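Local coordinates for protein Endonuclease/exonuclease/phosphatase (Beutenbergia cavernae DSM 12333, PDB 4RUW) that is of unassigned function but belongs to the endonuclease/exonuclease/phosphatase family of the DNase I-like clan and binds a zinc ion, at residues Thr60-Thr65 against Ser319-Val324; Val75-Ile80 against Ala112-Leu117; Asn95-Asp100 against Gly108-Arg113; Thr126-Thr131 against Gly144-Asn149. All coordinates share one frame; numbering follows the deposited sequence. Where two conformers were deposited one is given.

The chain enters on strand 55-62, whose end forms the first half of contact 1. That contact closes only at residues 319-324, so its long loop encloses the other three. Within it, residues 75-80 lead into helix 77-87 and open contact 2. Residues 95-100 follow on strand 91-98 and open contact 3. Contacts 3 and 2 both close on helix 110-118 and share Ala-112 and Arg-113. Contact 4 comes later in series and closes a short excursion between strands 125-133 and 146-153. Contacts 1, 3 and 4 all reach the same six-stranded sheet. Contact 2 joins two helices to each other. Contact 3 ties one of these helices to the sheet beside the zinc ion.

Contact 1 of 4, residues Thr60-Thr65 against Ser319-Val324; sequences TWNIHT and SDHLGV
Ser-319 OG is gripped from both segments. It donates to Asn-62 O over 2.7 Å, in the carbonyl plane and on a lone pair. It also accepts from His-321 N, which closes an ST turn. This buried contact belongs to the DNase I-like fold. The end of strand 55-62 meets the loop that leads into strand 324-330. Thr-60 and Val-324 form an antiparallel hydrogen-bonded pair, with Val-324 N 2.9 Å from Thr-60 O. Next to it, the Trp-61 indole covers the backbone of Gly-323. Gly-323 CA lies 3.8 Å from the centroid of the five-membered ring, a CH-pi contact. Trp-61 NE1 donates in its own ring plane to His-321 O at 2.9 Å, and stands above the carbonyl plane of that oxygen. The Asn-62 side chain has CG anti to the backbone N (chi1 179°). Its amide stacks on the His-321 ring, the planes 12° apart. Asp-235 binds Asn-62 ND2 and Asp-296 binds His-321 ND1, so both flat groups are also held from outside. Asn-62 OD1 accepts from His-64 N in an Asx turn. A water donates to that same Asn-62 OD1 and, at 2.7 Å, to Asp-320 OD1.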
loop_
_atom_site.group_PDB
_atom_site.type_symbol
_atom_site.label_atom_id
_atom_site.label_comp_id
_atom_site.label_asym_id
_atom_site.label_seq_id
_atom_site.Cartn_x
_atom_site.Cartn_y
_atom_site.Cartn_z
ATOM N N THR A 60 4.292 -7.891 -0.802
ATOM C CA THR A 60 4.199 -7.311 -2.136
ATOM C C THR A 60 5.597 -7.061 -2.689
ATOM O O THR A 60 6.505 -6.684 -1.942
ATOM C CB THR A 60 3.342 -6.007 -2.167
ATOM O OG1 THR A 60 3.105 -5.614 -3.525
ATOM C CG2 THR A 60 4.018 -4.868 -1.429
ATOM N N TRP A 61 5.771 -7.263 -3.990
ATOM C CA TRP A 61 7.086 -7.108 -4.583
ATOM C C TRP A 61 7.004 -6.807 -6.065
ATOM O O TRP A 61 6.414 -7.569 -6.830
ATOM C CB TRP A 61 7.892 -8.397 -4.397
ATOM C CG TRP A 61 9.379 -8.274 -4.541
ATOM C CD1 TRP A 61 10.122 -7.127 -4.670
ATOM C CD2 TRP A 61 10.318 -9.360 -4.557
ATOM N NE1 TRP A 61 11.463 -7.443 -4.766
ATOM C CE2 TRP A 61 11.605 -8.806 -4.695
ATOM C CE3 TRP A 61 10.193 -10.751 -4.465
ATOM C CZ2 TRP A 61 12.756 -9.592 -4.736
ATOM C CZ3 TRP A 61 11.329 -11.526 -4.510
ATOM C CH2 TRP A 61 12.595 -10.946 -4.648
ATOM N N ASN A 62 7.637 -5.715 -6.475
ATOM C CA ASN A 62 7.862 -5.445 -7.884
ATOM C C ASN A 62 9.145 -6.180 -8.251
ATOM O O ASN A 62 10.224 -5.822 -7.775
ATOM C CB ASN A 62 7.994 -3.941 -8.104
ATOM C CG ASN A 62 8.262 -3.575 -9.553
ATOM O OD1 ASN A 62 8.893 -4.326 -10.295
ATOM N ND2 ASN A 62 7.785 -2.400 -9.962
ATOM N N ILE A 63 9.016 -7.232 -9.056
ATOM C CA ILE A 63 10.136 -8.131 -9.302
ATOM C C ILE A 63 10.972 -7.778 -10.528
ATOM O O ILE A 63 11.919 -8.503 -10.843
ATOM C CB ILE A 63 9.689 -9.613 -9.403
ATOM C CG1 ILE A 63 8.848 -9.872 -10.667
ATOM C CG2 ILE A 63 8.966 -10.032 -8.133
ATOM C CD1 ILE A 63 8.714 -11.352 -11.019
ATOM N N HIS A 64 10.627 -6.690 -11.224
ATOM C CA HIS A 64 11.420 -6.234 -12.370
ATOM C C HIS A 64 11.647 -7.372 -13.386
ATOM O O HIS A 64 12.764 -7.579 -13.872
ATOM C CB HIS A 64 12.758 -5.664 -11.883
ATOM C CG HIS A 64 13.527 -4.917 -12.931
ATOM N ND1 HIS A 64 14.754 -5.335 -13.396
ATOM C CD2 HIS A 64 13.241 -3.770 -13.596
ATOM C CE1 HIS A 64 15.192 -4.483 -14.311
ATOM N NE2 HIS A 64 14.289 -3.528 -14.450
ATOM N N THR A 65 10.578 -8.102 -13.712
ATOM C CA THR A 65 10.643 -9.263 -14.617
ATOM C C THR A 65 11.739 -10.267 -14.263
ATOM O O THR A 65 12.262 -10.961 -15.139
ATOM C CB THR A 65 10.728 -8.865 -16.116
ATOM O OG1 THR A 65 11.902 -8.083 -16.375
ATOM C CG2 THR A 65 9.508 -8.073 -16.517
ATOM N N SER A 319 16.052 -7.714 -7.231
ATOM C CA SER A 319 15.196 -6.807 -7.995
ATOM C C SER A 319 15.596 -5.372 -7.691
ATOM O O SER A 319 16.293 -5.117 -6.709
ATOM C CB SER A 319 13.721 -7.012 -7.632
ATOM O OG SER A 319 12.922 -6.009 -8.246
ATOM N N ASP A 320 15.166 -4.429 -8.524
ATOM C CA ASP A 320 15.410 -3.024 -8.219
ATOM C C ASP A 320 14.415 -2.432 -7.211
ATOM O O ASP A 320 14.553 -1.271 -6.817
ATOM C CB ASP A 320 15.538 -2.168 -9.494
ATOM C CG ASP A 320 14.257 -2.087 -10.298
ATOM O OD1 ASP A 320 13.285 -2.811 -10.008
ATOM O OD2 ASP A 320 14.239 -1.286 -11.250
ATOM N N HIS A 321 13.423 -3.226 -6.796
ATOM C CA HIS A 321 12.594 -2.893 -5.634
ATOM C C HIS A 321 12.831 -3.930 -4.559
ATOM O O HIS A 321 13.174 -5.077 -4.867
ATOM C CB HIS A 321 11.099 -2.925 -5.969
ATOM C CG HIS A 321 10.629 -1.794 -6.833
ATOM N ND1 HIS A 321 9.678 -0.885 -6.416
ATOM C CD2 HIS A 321 10.964 -1.437 -8.095
ATOM C CE1 HIS A 321 9.456 -0.011 -7.382
ATOM N NE2 HIS A 321 10.224 -0.323 -8.409
ATOM N N LEU A 322 12.593 -3.541 -3.310
ATOM C CA LEU A 322 12.579 -4.468 -2.192
ATOM C C LEU A 322 11.170 -4.993 -1.958
ATOM O O LEU A 322 10.192 -4.256 -2.084
ATOM C CB LEU A 322 13.051 -3.779 -0.913
ATOM C CG LEU A 322 14.469 -3.212 -0.926
ATOM C CD1 LEU A 322 14.748 -2.514 0.398
ATOM C CD2 LEU A 322 15.519 -4.295 -1.206
ATOM N N GLY A 323 11.073 -6.263 -1.588
ATOM C CA GLY A 323 9.804 -6.812 -1.149
ATOM C C GLY A 323 9.401 -6.231 0.198
ATOM O O GLY A 323 10.253 -5.941 1.041
ATOM N N VAL A 324 8.103 -6.042 0.396
ATOM C CA VAL A 324 7.560 -5.564 1.667
ATOM C C VAL A 324 6.760 -6.715 2.263
ATOM O O VAL A 324 5.868 -7.265 1.603
ATOM C CB VAL A 324 6.645 -4.329 1.466
ATOM C CG1 VAL A 324 6.028 -3.899 2.789
ATOM C CG2 VAL A 324 7.415 -3.186 0.818
HETATM O O HOH W 1 8.483 -4.070 -4.296
HETATM O O HOH W 2 10.989 -2.764 -11.503
#

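Contact 2 of 4, residues Val75-Ile80 against Ala112-Leu117; sequences VDEPRI and ARLAEL
Glu-77 meets three side chains of helix 110-118: Arg-113, Leu-114 and Leu-117. Its CB sits among all of them. Leu-117 CD1 is 3.7 Å from Glu-77 CB, and Arg-113 CG is equally close. Leu-114 CD2 touches the same CB a little farther off. Beyond CB the chain runs along Arg-113 CG. Glu-77 CG and CD each lie 3.8 Å from that methylene. The chain bends at chi2 (92°), which places CD back against it. At the tip, Glu-77 OE1 is still 3.9 Å from Arg-113 CG. Glu-77 OE2 accepts from Gln-110 NE2, one turn earlier on the same helix. Opposite charges are near but do not touch: Glu-77 OE1 and Arg-113 NE are 4.7 Å apart, close enough for an attraction but not a salt bridge. The Arg-113 guanidinium pairs instead with Glu-116, through a salt bridge from NH1 to OE1. The Arg-113 side chain crosses Pro-78 at about a right angle, and its NH2 comes near Pro-78 CG. Leu-117 CD1 adds a contact with the proline ring at Pro-78 CD. Deeper in, Ile-80 CG2 meets Leu-114 CD2 at 4.1 Å. Asp-76 is the N-cap of helix 77-87, its OD1 accepting from Arg-79 N. No hydrogen bond crosses the two segments. The helices thus touch mostly through carbon atoms on one side of the sheet. Ile-80 packs on Trp-61 and Ile-63, at and just past the end of strand 55-62, while Leu-114 reaches Val-97 on strand 91-98.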
loop_
_atom_site.group_PDB
_atom_site.type_symbol
_atom_site.label_atom_id
_atom_site.label_comp_id
_atom_site.label_asym_id
_atom_site.label_seq_id
_atom_site.Cartn_x
_atom_site.Cartn_y
_atom_site.Cartn_z
ATOM N N VAL A 75 17.391 -13.535 -17.007
ATOM C CA VAL A 75 16.074 -13.684 -16.404
ATOM C C VAL A 75 16.158 -14.781 -15.345
ATOM O O VAL A 75 16.477 -15.928 -15.668
ATOM C CB VAL A 75 15.020 -14.034 -17.461
ATOM C CG1 VAL A 75 13.646 -14.097 -16.833
ATOM C CG2 VAL A 75 15.049 -13.009 -18.599
ATOM N N ASP A 76 15.872 -14.441 -14.089
ATOM C CA ASP A 76 16.237 -15.302 -12.964
ATOM C C ASP A 76 15.072 -15.508 -11.985
ATOM O O ASP A 76 15.108 -15.070 -10.826
ATOM C CB ASP A 76 17.448 -14.689 -12.251
ATOM C CG ASP A 76 18.154 -15.661 -11.304
ATOM O OD1 ASP A 76 17.620 -16.739 -10.983
ATOM O OD2 ASP A 76 19.271 -15.329 -10.858
ATOM N N GLU A 77 14.033 -16.186 -12.453
ATOM C CA GLU A 77 12.921 -16.519 -11.578
ATOM C C GLU A 77 13.321 -17.276 -10.294
ATOM O O GLU A 77 12.712 -17.058 -9.252
ATOM C CB GLU A 77 11.831 -17.280 -12.332
ATOM C CG GLU A 77 11.122 -16.466 -13.408
ATOM C CD GLU A 77 11.736 -16.594 -14.783
ATOM O OE1 GLU A 77 12.863 -17.115 -14.889
ATOM O OE2 GLU A 77 11.084 -16.169 -15.765
ATOM N N PRO A 78 14.329 -18.173 -10.352
ATOM C CA PRO A 78 14.664 -18.876 -9.100
ATOM C C PRO A 78 15.103 -17.960 -7.968
ATOM O O PRO A 78 14.837 -18.234 -6.808
ATOM C CB PRO A 78 15.819 -19.796 -9.513
ATOM C CG PRO A 78 15.530 -20.094 -10.936
ATOM C CD PRO A 78 14.998 -18.801 -11.508
ATOM N N ARG A 79 15.771 -16.882 -8.292
ATOM C CA ARG A 79 16.228 -15.952 -7.297
ATOM C C ARG A 79 15.018 -15.251 -6.629
ATOM O O ARG A 79 14.967 -15.096 -5.460
ATOM C CB ARG A 79 17.158 -14.983 -7.984
ATOM C CG ARG A 79 18.122 -14.351 -7.097
ATOM C CD ARG A 79 19.178 -13.622 -7.879
ATOM N NE ARG A 79 19.827 -12.722 -6.976
ATOM C CZ ARG A 79 20.677 -11.792 -7.326
ATOM N NH1 ARG A 79 21.003 -11.610 -8.580
ATOM N NH2 ARG A 79 21.200 -11.036 -6.429
ATOM N N ILE A 80 14.028 -14.880 -7.425
ATOM C CA ILE A 80 12.781 -14.320 -6.924
ATOM C C ILE A 80 12.054 -15.348 -6.049
ATOM O O ILE A 80 11.615 -15.047 -4.934
ATOM C CB ILE A 80 11.875 -13.881 -8.105
ATOM C CG1 ILE A 80 12.546 -12.778 -8.943
ATOM C CG2 ILE A 80 10.486 -13.462 -7.615
ATOM C CD1 ILE A 80 12.945 -11.542 -8.171
ATOM N N ALA A 112 4.030 -19.102 -15.134
ATOM C CA ALA A 112 4.145 -20.554 -15.113
ATOM C C ALA A 112 5.453 -20.983 -14.457
ATOM O O ALA A 112 5.494 -21.963 -13.711
ATOM C CB ALA A 112 4.039 -21.116 -16.512
ATOM N N ARG A 113 6.529 -20.251 -14.725
ATOM C CA ARG A 113 7.819 -20.596 -14.148
ATOM C C ARG A 113 7.830 -20.374 -12.629
ATOM O O ARG A 113 8.328 -21.206 -11.868
ATOM C CB ARG A 113 8.932 -19.810 -14.843
ATOM C CG ARG A 113 10.323 -20.070 -14.297
ATOM C CD ARG A 113 10.691 -21.543 -14.298
ATOM N NE ARG A 113 12.104 -21.698 -13.959
ATOM C CZ ARG A 113 12.637 -22.775 -13.394
ATOM N NH1 ARG A 113 11.881 -23.824 -13.097
ATOM N NH2 ARG A 113 13.931 -22.789 -13.117
ATOM N N LEU A 114 7.270 -19.252 -12.187
ATOM C CA LEU A 114 7.184 -18.986 -10.756
ATOM C C LEU A 114 6.309 -20.028 -10.055
ATOM O O LEU A 114 6.645 -20.505 -8.976
ATOM C CB LEU A 114 6.692 -17.564 -10.484
ATOM C CG LEU A 114 7.681 -16.458 -10.842
ATOM C CD1 LEU A 114 6.962 -15.119 -10.919
ATOM C CD2 LEU A 114 8.809 -16.428 -9.805
ATOM N N ALA A 115 5.203 -20.404 -10.688
ATOM C CA ALA A 115 4.335 -21.441 -10.137
ATOM C C ALA A 115 5.073 -22.776 -10.016
ATOM O O ALA A 115 4.939 -23.476 -9.019
ATOM C CB ALA A 115 3.094 -21.600 -10.983
ATOM N N GLU A 116 5.875 -23.116 -11.020
ATOM C CA GLU A 116 6.645 -24.351 -10.972
ATOM C C GLU A 116 7.641 -24.327 -9.810
ATOM O O GLU A 116 7.774 -25.299 -9.070
ATOM C CB GLU A 116 7.379 -24.554 -12.296
ATOM C CG GLU A 116 8.263 -25.775 -12.329
ATOM C CD GLU A 116 8.930 -25.952 -13.670
ATOM O OE1 GLU A 116 9.556 -24.986 -14.169
ATOM O OE2 GLU A 116 8.807 -27.057 -14.232
ATOM N N LEU A 117 8.324 -23.203 -9.648
ATOM C CA LEU A 117 9.337 -23.064 -8.610
ATOM C C LEU A 117 8.781 -23.082 -7.188
ATOM O O LEU A 117 9.497 -23.437 -6.252
ATOM C CB LEU A 117 10.135 -21.777 -8.827
ATOM C CG LEU A 117 11.101 -21.802 -10.010
ATOM C CD1 LEU A 117 11.410 -20.386 -10.449
ATOM C CD2 LEU A 117 12.375 -22.550 -9.638
#

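Contact 3 of 4, residues Asn95-Asp100 against Gly108-Arg113; sequences NEVHRD and GDQPAR. With ZN (zinc ion), chain B.
One residue, Gln-110, holds the backbone of His-98 at both its N and its O. The Gln-110 side chain accepts and its backbone donates. His-98 N reaches Gln-110 OE1 at 2.9 Å, in the amide plane and on a lone pair. Gln-110 N returns a bond to His-98 O. The Gln-110 chain is extended beyond CG (chi2 -164°), which sends CD toward the strand. Its NE2 donates to Thr-65 O, so both ends of the amide are used. Pro-111 CD presses on the same His-98 O at 3.2 Å, and Val-97 CG1 slides past the proline ring. One residue farther, Arg-99 and Asp-109 form a single backbone bridge. Asp-100 N donates to Gly-108 O in a nearly straight bond (171°). Gly-108 has positive phi, which favours glycine. Asp-109 is the N-cap of helix 110-118, with OD1 accepting from Ala-112 N at 3.2 Å. The Arg-99 chain runs alongside Asp-109, its CD 3.4 Å from OD1. Their charged atoms are not in contact, but a water links Arg-99 NH1 to Asp-109 OD1. His-98 ND1 binds the zinc ion at 2.0 Å and Asp-100 OD2 binds it at 1.9 Å. Asp-100 OD1 accepts from Ser-146 N, which would help fix the rotation of the carboxylate. His-107 and His-137 complete a four-residue zinc site of three histidines and one aspartate.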
loop_
_atom_site.group_PDB
_atom_site.type_symbol
_atom_site.label_atom_id
_atom_site.label_comp_id
_atom_site.label_asym_id
_atom_site.label_seq_id
_atom_site.Cartn_x
_atom_site.Cartn_y
_atom_site.Cartn_z
ATOM N N ASN A 95 4.382 -7.413 -8.920
ATOM C CA ASN A 95 4.290 -6.509 -10.063
ATOM C C ASN A 95 5.415 -6.802 -11.050
ATOM O O ASN A 95 6.464 -7.348 -10.658
ATOM C CB ASN A 95 4.408 -5.037 -9.633
ATOM C CG ASN A 95 3.414 -4.637 -8.545
ATOM O OD1 ASN A 95 3.788 -3.960 -7.593
ATOM N ND2 ASN A 95 2.148 -5.009 -8.704
ATOM N N GLU A 96 5.210 -6.431 -12.310
ATOM C CA GLU A 96 6.211 -6.590 -13.363
ATOM C C GLU A 96 6.547 -8.056 -13.623
ATOM O O GLU A 96 7.711 -8.453 -13.653
ATOM C CB GLU A 96 7.467 -5.775 -13.061
ATOM C CG GLU A 96 7.245 -4.277 -13.133
ATOM C CD GLU A 96 6.826 -3.826 -14.519
ATOM O OE1 GLU A 96 7.626 -3.992 -15.464
ATOM O OE2 GLU A 96 5.693 -3.319 -14.667
ATOM N N VAL A 97 5.502 -8.849 -13.831
ATOM C CA VAL A 97 5.637 -10.235 -14.213
ATOM C C VAL A 97 5.187 -10.338 -15.667
ATOM O O VAL A 97 4.058 -9.963 -15.993
ATOM C CB VAL A 97 4.751 -11.154 -13.325
ATOM C CG1 VAL A 97 5.001 -12.613 -13.674
ATOM C CG2 VAL A 97 4.989 -10.896 -11.843
ATOM N N HIS A 98 6.073 -10.808 -16.544
ATOM C CA HIS A 98 5.739 -10.891 -17.965
ATOM C C HIS A 98 5.255 -12.271 -18.367
ATOM O O HIS A 98 5.637 -13.290 -17.783
ATOM C CB HIS A 98 6.914 -10.485 -18.864
ATOM C CG HIS A 98 7.077 -9.001 -18.993
ATOM N ND1 HIS A 98 7.817 -8.431 -20.013
ATOM C CD2 HIS A 98 6.596 -7.991 -18.236
ATOM C CE1 HIS A 98 7.768 -7.106 -19.864
ATOM N NE2 HIS A 98 7.047 -6.821 -18.804
ATOM N N ARG A 99 4.396 -12.291 -19.377
ATOM C CA ARG A 99 4.026 -13.527 -20.023
ATOM C C ARG A 99 4.185 -13.266 -21.515
ATOM O O ARG A 99 3.313 -12.666 -22.153
ATOM C CB ARG A 99 2.600 -13.928 -19.649
ATOM C CG ARG A 99 2.165 -15.249 -20.255
ATOM C CD ARG A 99 1.152 -15.960 -19.383
ATOM N NE ARG A 99 -0.177 -15.363 -19.455
ATOM C CZ ARG A 99 -1.203 -15.747 -18.701
ATOM N NH1 ARG A 99 -1.046 -16.717 -17.809
ATOM N NH2 ARG A 99 -2.383 -15.163 -18.827
ATOM N N ASP A 100 5.334 -13.677 -22.051
ATOM C CA ASP A 100 5.759 -13.297 -23.400
ATOM C C ASP A 100 5.873 -14.497 -24.323
ATOM O O ASP A 100 6.370 -15.547 -23.918
ATOM C CB ASP A 100 7.155 -12.668 -23.388
ATOM C CG ASP A 100 7.254 -11.399 -22.577
ATOM O OD1 ASP A 100 6.234 -10.694 -22.347
ATOM O OD2 ASP A 100 8.399 -11.090 -22.173
ATOM N N GLY A 108 9.616 -15.093 -21.589
ATOM C CA GLY A 108 8.881 -16.341 -21.515
ATOM C C GLY A 108 7.652 -16.245 -20.628
ATOM O O GLY A 108 7.147 -15.155 -20.362
ATOM N N ASP A 109 7.171 -17.392 -20.167
ATOM C CA ASP A 109 5.963 -17.472 -19.351
ATOM C C ASP A 109 6.349 -17.401 -17.872
ATOM O O ASP A 109 6.475 -18.423 -17.190
ATOM C CB ASP A 109 5.224 -18.781 -19.655
ATOM C CG ASP A 109 3.817 -18.829 -19.075
ATOM O OD1 ASP A 109 3.521 -18.093 -18.109
ATOM O OD2 ASP A 109 3.010 -19.639 -19.581
ATOM N N GLN A 110 6.536 -16.189 -17.362
ATOM C CA GLN A 110 7.003 -16.057 -15.982
ATOM C C GLN A 110 6.017 -16.565 -14.924
ATOM O O GLN A 110 6.448 -17.166 -13.945
ATOM C CB GLN A 110 7.479 -14.633 -15.679
ATOM C CG GLN A 110 8.518 -14.145 -16.671
ATOM C CD GLN A 110 9.263 -12.938 -16.163
ATOM O OE1 GLN A 110 8.683 -11.871 -15.961
ATOM N NE2 GLN A 110 10.564 -13.099 -15.952
ATOM N N PRO A 111 4.700 -16.337 -15.108
ATOM C CA PRO A 111 3.795 -16.895 -14.094
ATOM C C PRO A 111 3.904 -18.421 -14.000
ATOM O O PRO A 111 3.897 -18.964 -12.896
ATOM C CB PRO A 111 2.406 -16.474 -14.594
ATOM C CG PRO A 111 2.662 -15.241 -15.384
ATOM C CD PRO A 111 3.973 -15.478 -16.062
ATOM N N ALA A 112 4.030 -19.102 -15.134
ATOM C CA ALA A 112 4.145 -20.554 -15.113
ATOM C C ALA A 112 5.453 -20.983 -14.457
ATOM O O ALA A 112 5.494 -21.963 -13.711
ATOM C CB ALA A 112 4.039 -21.116 -16.512
ATOM N N ARG A 113 6.529 -20.251 -14.725
ATOM C CA ARG A 113 7.819 -20.596 -14.148
ATOM C C ARG A 113 7.830 -20.374 -12.629
ATOM O O ARG A 113 8.328 -21.206 -11.868
ATOM C CB ARG A 113 8.932 -19.810 -14.843
ATOM C CG ARG A 113 10.323 -20.070 -14.297
ATOM C CD ARG A 113 10.691 -21.543 -14.298
ATOM N NE ARG A 113 12.104 -21.698 -13.959
ATOM C CZ ARG A 113 12.637 -22.775 -13.394
ATOM N NH1 ARG A 113 11.881 -23.824 -13.097
ATOM N NH2 ARG A 113 13.931 -22.789 -13.117
HETATM ZN ZN ZN B . 8.873 -9.418 -21.377
HETATM O O HOH W 3 1.055 -18.485 -17.326
#

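Contact 4 of 4, residues Thr126-Thr131 against Gly144-Asn149; sequences TWFGLT and GSSNGN
Thr-131 meets Asn-147 through both backbone and side chain. Its OG1 stands between the backbone N and the carbonyl carbon (chi1 76°). There it accepts from Asn-147 ND2 at 2.9 Å, in the amide plane of the asparagine. Asn-147 has CG anti to the backbone N (chi1 -178°), and its side chain crosses that of Thr-131 obliquely. Thr-131 CG2, beside the backbone N, meets Asn-149 ND2 at 3.4 Å, and the two side chains cross at about a right angle. That ND2 also donates to a water, which in turn donates to Gly-129 O. The other end of the Asn-149 amide, OD1, accepts from Asn-95 ND2. The Phe-128 ring meets Gly-148 obliquely through CE1 and CZ, where no side chain stands in its way. Its CE1 comes within 3.4 Å of Gly-148 CA. Leu-130 CD1 rests on Ser-146 CB at 3.6 Å. Arg-99 makes a cation-pi contact with the Phe-128 ring, and Ser-146 OG hydrogen-bonds to Arg-99 O. Backbone bonds join the segments between Gly-129 and Asn-149, an antiparallel hydrogen-bonded pair. Another runs from Thr-131 N to Asn-147 O at 2.8 Å. The strand segments run 126° apart, well short of fully antiparallel. Strand 125-133 is the outermost strand of its sheet in this chain, and strand 146-153 lies between it and strand 91-98. Trp-127 and Thr-131 touch strand 179-188 of the second sheet.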
loop_
_atom_site.group_PDB
_atom_site.type_symbol
_atom_site.label_atom_id
_atom_site.label_comp_id
_atom_site.label_asym_id
_atom_site.label_seq_id
_atom_site.Cartn_x
_atom_site.Cartn_y
_atom_site.Cartn_z
ATOM N N THR A 126 -2.619 -19.373 -8.131
ATOM C CA THR A 126 -1.998 -18.223 -8.768
ATOM C C THR A 126 -2.956 -17.586 -9.762
ATOM O O THR A 126 -3.730 -18.283 -10.424
ATOM C CB THR A 126 -0.727 -18.627 -9.535
ATOM O OG1 THR A 126 -1.079 -19.492 -10.622
ATOM C CG2 THR A 126 0.265 -19.321 -8.614
ATOM N N TRP A 127 -2.892 -16.263 -9.872
ATOM C CA TRP A 127 -3.683 -15.560 -10.868
ATOM C C TRP A 127 -2.860 -14.449 -11.501
ATOM O O TRP A 127 -2.214 -13.675 -10.801
ATOM C CB TRP A 127 -4.956 -14.966 -10.258
ATOM C CG TRP A 127 -5.982 -14.717 -11.308
ATOM C CD1 TRP A 127 -6.035 -13.661 -12.170
ATOM C CD2 TRP A 127 -7.075 -15.574 -11.654
ATOM N NE1 TRP A 127 -7.103 -13.801 -13.019
ATOM C CE2 TRP A 127 -7.761 -14.967 -12.722
ATOM C CE3 TRP A 127 -7.544 -16.792 -11.154
ATOM C CZ2 TRP A 127 -8.896 -15.534 -13.302
ATOM C CZ3 TRP A 127 -8.668 -17.357 -11.731
ATOM C CH2 TRP A 127 -9.332 -16.729 -12.793
ATOM N N PHE A 128 -2.901 -14.372 -12.826
ATOM C CA PHE A 128 -2.213 -13.337 -13.589
ATOM C C PHE A 128 -3.253 -12.341 -14.101
ATOM O O PHE A 128 -4.207 -12.724 -14.796
ATOM C CB PHE A 128 -1.487 -13.997 -14.765
ATOM C CG PHE A 128 -0.833 -13.040 -15.736
ATOM C CD1 PHE A 128 0.462 -12.598 -15.530
ATOM C CD2 PHE A 128 -1.490 -12.634 -16.893
ATOM C CE1 PHE A 128 1.089 -11.763 -16.445
ATOM C CE2 PHE A 128 -0.868 -11.791 -17.811
ATOM C CZ PHE A 128 0.419 -11.357 -17.585
ATOM N N GLY A 129 -3.080 -11.069 -13.754
ATOM C CA GLY A 129 -3.988 -10.023 -14.189
ATOM C C GLY A 129 -3.296 -9.128 -15.194
ATOM O O GLY A 129 -2.447 -8.318 -14.828
ATOM N N LEU A 130 -3.654 -9.283 -16.462
ATOM C CA LEU A 130 -3.032 -8.544 -17.546
ATOM C C LEU A 130 -3.111 -7.031 -17.353
ATOM O O LEU A 130 -4.175 -6.503 -17.027
ATOM C CB LEU A 130 -3.740 -8.921 -18.843
ATOM C CG LEU A 130 -3.291 -8.221 -20.116
ATOM C CD1 LEU A 130 -1.885 -8.633 -20.474
ATOM C CD2 LEU A 130 -4.264 -8.539 -21.246
ATOM N N THR A 131 -1.994 -6.340 -17.582
ATOM C CA THR A 131 -1.978 -4.879 -17.559
ATOM C C THR A 131 -1.672 -4.247 -18.920
ATOM O O THR A 131 -2.106 -3.129 -19.191
ATOM C CB THR A 131 -0.956 -4.297 -16.540
ATOM O OG1 THR A 131 0.372 -4.421 -17.058
ATOM C CG2 THR A 131 -1.046 -4.995 -15.197
ATOM N N GLY A 144 3.331 -10.211 -29.011
ATOM C CA GLY A 144 2.956 -11.318 -28.158
ATOM C C GLY A 144 3.477 -11.212 -26.736
ATOM O O GLY A 144 3.370 -12.168 -25.968
ATOM N N SER A 145 4.040 -10.061 -26.376
ATOM C CA SER A 145 4.495 -9.859 -25.004
ATOM C C SER A 145 3.365 -9.309 -24.138
ATOM O O SER A 145 2.394 -8.744 -24.641
ATOM C CB SER A 145 5.705 -8.925 -24.969
ATOM O OG SER A 145 5.400 -7.648 -25.507
ATOM N N SER A 146 3.486 -9.475 -22.833
ATOM C CA SER A 146 2.501 -8.913 -21.923
ATOM C C SER A 146 3.073 -8.758 -20.533
ATOM O O SER A 146 3.988 -9.480 -20.144
ATOM C CB SER A 146 1.242 -9.780 -21.858
ATOM O OG SER A 146 1.464 -10.983 -21.148
ATOM N N ASN A 147 2.530 -7.791 -19.807
ATOM C CA ASN A 147 2.837 -7.602 -18.402
ATOM C C ASN A 147 1.587 -7.834 -17.576
ATOM O O ASN A 147 0.471 -7.540 -18.022
ATOM C CB ASN A 147 3.353 -6.189 -18.138
ATOM C CG ASN A 147 3.733 -5.988 -16.689
ATOM O OD1 ASN A 147 4.746 -6.496 -16.243
ATOM N ND2 ASN A 147 2.885 -5.303 -15.933
ATOM N N GLY A 148 1.769 -8.356 -16.370
ATOM C CA GLY A 148 0.673 -8.499 -15.437
ATOM C C GLY A 148 1.070 -8.249 -13.994
ATOM O O GLY A 148 2.263 -8.237 -13.643
ATOM N N ASN A 149 0.054 -8.033 -13.163
ATOM C CA ASN A 149 0.170 -8.189 -11.723
ATOM C C ASN A 149 -0.251 -9.607 -11.375
ATOM O O ASN A 149 -1.133 -10.156 -12.025
ATOM C CB ASN A 149 -0.715 -7.169 -11.024
ATOM C CG ASN A 149 -0.326 -5.759 -11.367
ATOM O OD1 ASN A 149 0.847 -5.391 -11.254
ATOM N ND2 ASN A 149 -1.289 -4.963 -11.815
HETATM O O HOH W 4 -3.608 -6.551 -12.802
#